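Local coordinates for protein putative adhesin (Bacteroides thetaiotaomicron, PDB 4QDG) that probably serves as an outer-membrane lipoprotein of the FimB/Mfa2 family that takes part in building or attaching a distinct type of pilus, at residues I174-I179 / Y232-T237. Sequence-based numbering, arbitrary orientation. Where two conformers were deposited one is given.
Sequences ITDDNI and YSPKLT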
# COMPACT_ATOMS: atom_id res chain seq x y z
N ILE A 174 9.48 2.48 -11.19
CA ILE A 174 8.16 1.90 -11.27
C ILE A 174 7.28 2.98 -11.86
O ILE A 174 7.21 4.07 -11.30
CB ILE A 174 7.58 1.27 -9.98
CG1 ILE A 174 8.36 0.00 -9.61
CG2 ILE A 174 6.09 0.92 -10.18
CD1 ILE A 174 8.08 -0.58 -8.19
N THR A 175 6.73 2.73 -13.05
CA THR A 175 5.76 3.64 -13.64
C THR A 175 4.37 3.05 -13.38
O THR A 175 4.15 1.83 -13.53
CB THR A 175 6.02 3.92 -15.12
OG1 THR A 175 6.16 2.68 -15.82
CG2 THR A 175 7.19 4.88 -15.35
N ASP A 176 3.44 3.91 -12.97
CA ASP A 176 2.07 3.51 -12.67
C ASP A 176 1.19 4.72 -12.70
O ASP A 176 1.69 5.83 -12.75
CB ASP A 176 1.99 2.83 -11.27
CG ASP A 176 0.82 1.87 -11.07
OD1 ASP A 176 -0.16 1.94 -11.87
OD2 ASP A 176 0.92 1.01 -10.18
N ASP A 177 -0.12 4.51 -12.68
CA ASP A 177 -1.12 5.57 -12.61
C ASP A 177 -2.02 5.18 -11.44
O ASP A 177 -3.11 4.65 -11.63
CB ASP A 177 -1.86 5.74 -13.97
CG ASP A 177 -2.79 6.95 -14.04
OD1 ASP A 177 -3.23 7.43 -12.96
OD2 ASP A 177 -3.10 7.39 -15.17
N ASN A 178 -1.52 5.39 -10.21
CA ASN A 178 -2.24 4.91 -9.02
C ASN A 178 -2.19 5.87 -7.82
O ASN A 178 -2.28 5.40 -6.70
CB ASN A 178 -1.62 3.54 -8.60
CG ASN A 178 -0.17 3.59 -8.20
OD1 ASN A 178 0.55 4.52 -8.53
ND2 ASN A 178 0.31 2.57 -7.45
N ILE A 179 -2.06 7.19 -8.03
CA ILE A 179 -1.92 8.11 -6.89
C ILE A 179 -3.23 8.85 -6.55
O ILE A 179 -3.23 9.64 -5.59
CB ILE A 179 -0.74 9.10 -7.07
CG1 ILE A 179 -1.00 10.14 -8.17
CG2 ILE A 179 0.58 8.36 -7.22
CD1 ILE A 179 -0.34 11.48 -7.88
N TYR A 232 -4.47 0.53 -17.00
CA TYR A 232 -3.05 0.71 -16.72
C TYR A 232 -2.40 -0.59 -16.37
O TYR A 232 -2.94 -1.39 -15.63
CB TYR A 232 -2.72 1.78 -15.64
CG TYR A 232 -1.42 2.48 -15.99
CD1 TYR A 232 -1.40 3.51 -16.92
CD2 TYR A 232 -0.20 2.02 -15.50
CE1 TYR A 232 -0.21 4.09 -17.33
CE2 TYR A 232 1.00 2.58 -15.92
CZ TYR A 232 0.99 3.64 -16.82
OH TYR A 232 2.13 4.24 -17.27
N SER A 233 -1.20 -0.78 -16.93
CA SER A 233 -0.33 -1.93 -16.72
C SER A 233 0.98 -1.41 -16.08
O SER A 233 1.88 -0.97 -16.79
CB SER A 233 -0.10 -2.66 -18.05
OG SER A 233 0.63 -3.86 -17.85
N PRO A 234 1.07 -1.39 -14.73
CA PRO A 234 2.29 -0.87 -14.07
C PRO A 234 3.56 -1.61 -14.52
O PRO A 234 3.55 -2.86 -14.71
CB PRO A 234 2.03 -1.09 -12.58
CG PRO A 234 0.56 -1.29 -12.47
CD PRO A 234 0.08 -1.86 -13.74
N LYS A 235 4.64 -0.83 -14.69
CA LYS A 235 5.91 -1.36 -15.15
C LYS A 235 7.05 -1.20 -14.14
O LYS A 235 7.16 -0.17 -13.48
CB LYS A 235 6.31 -0.68 -16.47
CG LYS A 235 5.39 -1.00 -17.66
CD LYS A 235 5.71 -2.34 -18.33
CE LYS A 235 4.79 -2.63 -19.49
NZ LYS A 235 3.44 -3.05 -19.04
N LEU A 236 7.92 -2.23 -14.06
CA LEU A 236 9.16 -2.19 -13.28
C LEU A 236 10.26 -2.09 -14.32
O LEU A 236 10.29 -2.89 -15.27
CB LEU A 236 9.39 -3.35 -12.31
CG LEU A 236 10.83 -3.44 -11.74
CD1 LEU A 236 11.10 -2.33 -10.72
CD2 LEU A 236 11.09 -4.80 -11.13
N THR A 237 11.11 -1.06 -14.21
CA THR A 237 12.19 -0.85 -15.20
C THR A 237 13.54 -0.75 -14.50
O THR A 237 13.66 -0.05 -13.49
CB THR A 237 11.90 0.40 -16.07
OG1 THR A 237 10.63 0.24 -16.70
CG2 THR A 237 12.94 0.63 -17.14
O HOH W 1 4.17 2.60 -17.70
O HOH W 2 8.73 2.11 -16.44
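T175 and K235 face each other as an antiparallel hydrogen-bonded pair: T175 N reaches K235 O at 3.0 Å, and K235 N returns to T175 O at 2.9 Å with the straighter N-H...O angle, 161°. This pair joins strands 170-176 and 235-240, the middle two of a four-stranded antiparallel sheet. Before K235, residues 232-234 lie outside the strand, and there Y232 and P234 pack against D176 and D177.

Y232 can be traced outward. Its CB starts a side chain directed toward 174-179, and chi1 of -146°, well short of anti, sets the position of CG. D177 CB sits over one ring face, offset toward the rim, in a CH-pi contact; CD1 and CE1 lie 3.7 and 4.1 Å from it, with CG also close. On the other branch, CD2 faces D176 OD1 at 3.6 Å, while CE2 approaches D176 CA obliquely at 3.5 Å; T175 O lies at the ring edge. At the tip, OH shares a water with T175 OG1, which a second water links to T237 OG1.

D176 and P234 run side by side in the same direction, with OD2 3.3 Å from the proline CG. The carboxylate's OD1 accepts D177 N at 2.7 Å on its anti side, 22° out of the carboxylate plane, and forms a salt bridge with R229. On the face bearing I174 and L236, I174 CG1 touches L236 CD1.

D176 OD1 thus takes a backbone N-H and the R229 guanidinium, whereas the buried D177 carboxylate is met by the backbone N-H groups of N190 and G191. Carbon packs beside both: P234 CB and CG against the D176 carboxylate, the Y232 face against D177 CB. The R229 pairing would be expected to favour an ionised D176.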